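Local coordinates for Tol-Pal system protein TolB (Acinetobacter baumannii, PDB 7MX5), which probably works in the periplasm as part of the Tol-Pal system, which supports outer membrane invagination during cell division and outer membrane integrity, at residues M228-Q242 and R252-Y265. Numbering follows the deposited sequence.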
# COMPACT_ATOMS: atom_id res chain seq x y z
N MET A 228 15.40 -11.92 -7.72
CA MET A 228 14.90 -11.60 -6.39
C MET A 228 16.09 -11.30 -5.47
O MET A 228 17.09 -12.02 -5.49
CB MET A 228 14.08 -12.75 -5.80
CG MET A 228 13.82 -12.64 -4.30
SD MET A 228 13.22 -14.17 -3.57
CE MET A 228 14.73 -14.79 -2.85
N LEU A 229 15.97 -10.23 -4.69
CA LEU A 229 16.95 -9.89 -3.68
C LEU A 229 16.48 -10.39 -2.32
O LEU A 229 15.28 -10.48 -2.05
CB LEU A 229 17.19 -8.38 -3.61
CG LEU A 229 17.96 -7.74 -4.77
CD1 LEU A 229 17.69 -6.25 -4.82
CD2 LEU A 229 19.44 -8.02 -4.66
N PHE A 230 17.45 -10.72 -1.46
CA PHE A 230 17.13 -11.16 -0.11
C PHE A 230 18.35 -10.95 0.78
O PHE A 230 19.48 -10.84 0.30
CB PHE A 230 16.69 -12.63 -0.08
CG PHE A 230 17.74 -13.60 -0.56
CD1 PHE A 230 17.98 -13.78 -1.91
CD2 PHE A 230 18.47 -14.35 0.35
CE1 PHE A 230 18.94 -14.67 -2.35
CE2 PHE A 230 19.43 -15.25 -0.08
CZ PHE A 230 19.66 -15.41 -1.43
N THR A 231 18.09 -10.88 2.08
CA THR A 231 19.14 -10.70 3.08
C THR A 231 19.46 -12.03 3.73
O THR A 231 18.56 -12.83 4.03
CB THR A 231 18.71 -9.69 4.14
OG1 THR A 231 18.04 -8.58 3.52
CG2 THR A 231 19.93 -9.17 4.90
N ALA A 232 20.75 -12.27 3.96
CA ALA A 232 21.19 -13.52 4.57
C ALA A 232 22.59 -13.31 5.14
O ALA A 232 23.41 -12.61 4.54
CB ALA A 232 21.19 -14.67 3.56
N SER A 233 22.85 -13.94 6.28
CA SER A 233 24.15 -13.87 6.95
C SER A 233 24.64 -15.30 7.13
O SER A 233 24.36 -15.93 8.16
CB SER A 233 24.04 -13.15 8.29
OG SER A 233 22.84 -13.50 8.96
N MET A 234 25.37 -15.82 6.14
CA MET A 234 25.94 -17.16 6.27
C MET A 234 26.76 -17.26 7.55
O MET A 234 26.59 -18.20 8.34
CB MET A 234 26.80 -17.49 5.05
CG MET A 234 26.26 -18.61 4.16
SD MET A 234 25.47 -20.05 4.93
CE MET A 234 26.66 -20.54 6.18
N ASN A 235 27.62 -16.28 7.79
CA ASN A 235 28.35 -16.19 9.05
C ASN A 235 28.37 -14.73 9.49
O ASN A 235 28.72 -13.85 8.70
CB ASN A 235 29.78 -16.73 8.90
CG ASN A 235 30.82 -15.85 9.58
OD1 ASN A 235 31.16 -16.05 10.75
ND2 ASN A 235 31.34 -14.87 8.85
N GLY A 236 27.98 -14.49 10.74
CA GLY A 236 28.10 -13.18 11.33
C GLY A 236 27.04 -12.16 10.95
O GLY A 236 25.96 -12.12 11.55
N ASN A 237 27.33 -11.34 9.94
CA ASN A 237 26.56 -10.13 9.69
C ASN A 237 25.71 -10.25 8.43
O ASN A 237 26.14 -10.87 7.44
CB ASN A 237 27.49 -8.92 9.57
CG ASN A 237 28.67 -9.01 10.51
OD1 ASN A 237 29.64 -9.73 10.25
ND2 ASN A 237 28.60 -8.27 11.62
N PRO A 238 24.52 -9.66 8.42
CA PRO A 238 23.63 -9.79 7.26
C PRO A 238 24.26 -9.21 6.00
O PRO A 238 25.04 -8.26 6.06
CB PRO A 238 22.38 -9.00 7.68
CG PRO A 238 22.45 -8.94 9.18
CD PRO A 238 23.91 -8.84 9.48
N GLU A 239 23.91 -9.80 4.86
CA GLU A 239 24.41 -9.38 3.56
C GLU A 239 23.29 -9.49 2.54
O GLU A 239 22.36 -10.28 2.69
CB GLU A 239 25.62 -10.22 3.11
CG GLU A 239 26.97 -9.55 3.30
CD GLU A 239 28.07 -10.53 3.64
OE1 GLU A 239 27.83 -11.75 3.55
OE2 GLU A 239 29.17 -10.08 4.01
N ILE A 240 23.40 -8.70 1.47
CA ILE A 240 22.41 -8.68 0.40
C ILE A 240 22.83 -9.67 -0.68
O ILE A 240 23.98 -9.66 -1.12
CB ILE A 240 22.23 -7.27 -0.17
CG1 ILE A 240 21.52 -6.36 0.83
CG2 ILE A 240 21.45 -7.32 -1.48
CD1 ILE A 240 22.34 -5.16 1.24
N TYR A 241 21.89 -10.50 -1.11
CA TYR A 241 22.10 -11.47 -2.18
C TYR A 241 21.06 -11.25 -3.27
O TYR A 241 19.93 -10.84 -2.99
CB TYR A 241 22.00 -12.90 -1.66
CG TYR A 241 23.09 -13.30 -0.70
CD1 TYR A 241 22.99 -13.02 0.66
CD2 TYR A 241 24.24 -13.95 -1.15
CE1 TYR A 241 23.99 -13.38 1.54
CE2 TYR A 241 25.24 -14.32 -0.27
CZ TYR A 241 25.12 -14.03 1.07
OH TYR A 241 26.12 -14.39 1.93
N GLN A 242 21.45 -11.51 -4.51
CA GLN A 242 20.52 -11.51 -5.63
C GLN A 242 20.37 -12.92 -6.16
O GLN A 242 21.36 -13.60 -6.44
CB GLN A 242 20.99 -10.58 -6.76
CG GLN A 242 19.91 -10.37 -7.82
CD GLN A 242 20.36 -9.48 -8.96
OE1 GLN A 242 21.53 -9.12 -9.06
NE2 GLN A 242 19.42 -9.12 -9.83
N ARG A 252 26.46 -12.97 -3.92
CA ARG A 252 26.31 -11.85 -3.01
C ARG A 252 26.72 -10.52 -3.65
O ARG A 252 27.41 -10.47 -4.67
CB ARG A 252 27.13 -12.09 -1.74
CG ARG A 252 28.63 -12.05 -1.93
CD ARG A 252 29.28 -11.65 -0.62
NE ARG A 252 29.17 -10.22 -0.39
CZ ARG A 252 30.16 -9.35 -0.56
NH1 ARG A 252 31.37 -9.75 -0.93
NH2 ARG A 252 29.94 -8.06 -0.34
N MET A 253 26.28 -9.43 -3.01
CA MET A 253 26.48 -8.10 -3.57
C MET A 253 27.14 -7.12 -2.60
O MET A 253 28.22 -6.60 -2.91
CB MET A 253 25.15 -7.53 -4.06
CG MET A 253 24.18 -8.57 -4.59
SD MET A 253 24.36 -8.79 -6.37
CE MET A 253 23.29 -7.49 -6.97
N THR A 254 26.50 -6.80 -1.48
CA THR A 254 27.08 -5.73 -0.67
C THR A 254 27.41 -5.79 0.82
O THR A 254 28.48 -6.25 1.22
CB THR A 254 26.29 -4.40 -0.85
OG1 THR A 254 25.46 -4.44 -2.02
CG2 THR A 254 27.25 -3.22 -0.96
N ASN A 255 26.46 -5.32 1.62
CA ASN A 255 26.72 -5.08 3.03
C ASN A 255 27.07 -5.99 4.20
O ASN A 255 26.24 -6.68 4.75
CB ASN A 255 25.79 -4.02 3.54
CG ASN A 255 26.49 -2.73 3.73
OD1 ASN A 255 26.42 -2.13 4.78
ND2 ASN A 255 27.25 -2.35 2.74
N ASP A 256 28.34 -5.92 4.60
CA ASP A 256 28.73 -6.61 5.82
C ASP A 256 29.00 -5.55 6.88
O ASP A 256 30.14 -5.36 7.32
CB ASP A 256 29.97 -7.48 5.53
CG ASP A 256 30.31 -8.44 6.65
OD1 ASP A 256 30.01 -8.13 7.83
OD2 ASP A 256 30.88 -9.51 6.36
N SER A 257 27.95 -4.85 7.29
CA SER A 257 28.10 -3.60 8.04
C SER A 257 27.69 -3.69 9.51
O SER A 257 27.77 -2.67 10.21
CB SER A 257 27.30 -2.48 7.36
OG SER A 257 25.92 -2.78 7.33
N GLY A 258 27.24 -4.84 9.99
CA GLY A 258 26.95 -5.01 11.40
C GLY A 258 25.54 -4.68 11.83
O GLY A 258 25.25 -4.75 13.03
N ILE A 259 24.65 -4.31 10.91
CA ILE A 259 23.24 -4.13 11.20
C ILE A 259 22.44 -4.94 10.19
O ILE A 259 22.95 -5.38 9.17
CB ILE A 259 22.81 -2.64 11.17
CG1 ILE A 259 23.11 -2.03 9.80
CG2 ILE A 259 23.49 -1.86 12.29
CD1 ILE A 259 22.31 -0.78 9.51
N ASP A 260 21.16 -5.13 10.50
CA ASP A 260 20.26 -5.83 9.60
C ASP A 260 19.82 -4.90 8.47
O ASP A 260 19.48 -3.74 8.71
CB ASP A 260 19.04 -6.37 10.35
CG ASP A 260 18.71 -7.80 9.96
OD1 ASP A 260 18.46 -8.05 8.77
OD2 ASP A 260 18.71 -8.67 10.86
N THR A 261 19.84 -5.42 7.25
CA THR A 261 19.57 -4.62 6.06
C THR A 261 18.51 -5.29 5.21
O THR A 261 18.20 -6.47 5.36
CB THR A 261 20.85 -4.41 5.24
OG1 THR A 261 20.57 -3.52 4.15
CG2 THR A 261 21.36 -5.73 4.69
N GLU A 262 17.93 -4.49 4.30
CA GLU A 262 16.94 -4.96 3.35
C GLU A 262 17.17 -4.26 2.02
O GLU A 262 17.42 -3.05 1.98
CB GLU A 262 15.50 -4.68 3.84
CG GLU A 262 15.24 -5.06 5.29
CD GLU A 262 15.53 -3.93 6.25
OE1 GLU A 262 15.91 -2.83 5.78
OE2 GLU A 262 15.40 -4.14 7.48
N ALA A 263 17.08 -5.01 0.93
CA ALA A 263 17.30 -4.49 -0.41
C ALA A 263 15.97 -4.39 -1.16
O ALA A 263 15.14 -5.30 -1.09
CB ALA A 263 18.27 -5.38 -1.19
N ARG A 264 15.79 -3.29 -1.88
CA ARG A 264 14.57 -3.03 -2.63
C ARG A 264 14.93 -2.52 -4.02
O ARG A 264 15.66 -1.53 -4.15
CB ARG A 264 13.68 -2.00 -1.91
CG ARG A 264 13.32 -2.39 -0.48
CD ARG A 264 11.90 -2.91 -0.40
NE ARG A 264 11.59 -3.46 0.92
CZ ARG A 264 10.43 -3.31 1.54
NH1 ARG A 264 9.44 -2.62 1.00
NH2 ARG A 264 10.27 -3.86 2.74
N TYR A 265 14.43 -3.20 -5.05
CA TYR A 265 14.74 -2.82 -6.42
C TYR A 265 14.18 -1.45 -6.76
O TYR A 265 13.10 -1.06 -6.29
CB TYR A 265 14.15 -3.85 -7.40
CG TYR A 265 14.90 -5.16 -7.49
CD1 TYR A 265 16.04 -5.27 -8.26
CD2 TYR A 265 14.44 -6.28 -6.83
CE1 TYR A 265 16.72 -6.48 -8.36
CE2 TYR A 265 15.10 -7.49 -6.92
CZ TYR A 265 16.24 -7.58 -7.69
OH TYR A 265 16.91 -8.78 -7.77
O HOH W 1 16.50 -7.78 1.11
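OG1 of Thr231 is gripped by two partners: it donates to Thr261 O at 2.8 Å and accepts a hydrogen from a water at 3.0 Å. That water in turn takes the N-H of Ala263, so the threonine serves Thr261 O directly and Ala263 N through the water, where the chain comes up to strand 263-265. The hydroxyl meets the Thr261 carbonyl from above its plane. With OG1 beside the backbone N of Thr231 (chi1 -41°), CG2 is turned to the methyl of Thr261. The hydroxyl of Thr261 itself bonds Thr275 O, and Thr261 CG2 lies 3.6 Å from Ile240 CD1. A beta-branched isoleucine suits this place because its two arms divide the work: CD1 reaches Thr261, while CG2 packs on Ala263 CB. The small alanine lets Leu229 CD1 close in as well, and Phe272 and Phe274 of strand 271-276 extend the same apolar layer.

Farther along, Leu229 CD1 sits over the centre of the Tyr265 ring, 3.5 Å from its centroid, a CH-pi contact. At the rim of that ring, the extended Gln242 sends NE2 to Tyr265 OH in a weak bond of 3.3 Å, while its OE1 meets the methyl end of Met253. Met253 N donates to Ile240 O at 3.0 Å, just beyond the antiparallel non-hydrogen-bonded pair Tyr241-Arg252, which joins neighbouring strands of one blade; there the Tyr241 ring leans on Arg252 CB. The Arg252 chain, bent at chi3, brings NH2 to Thr254 O two residues ahead.

Between this blade of the beta-propeller and the next, Leu229, Ile240, Ala263 and Tyr265 carry the apolar contact. Few direct hydrogen bonds cross there; threonine and water supply polar links where sheet pairing is absent.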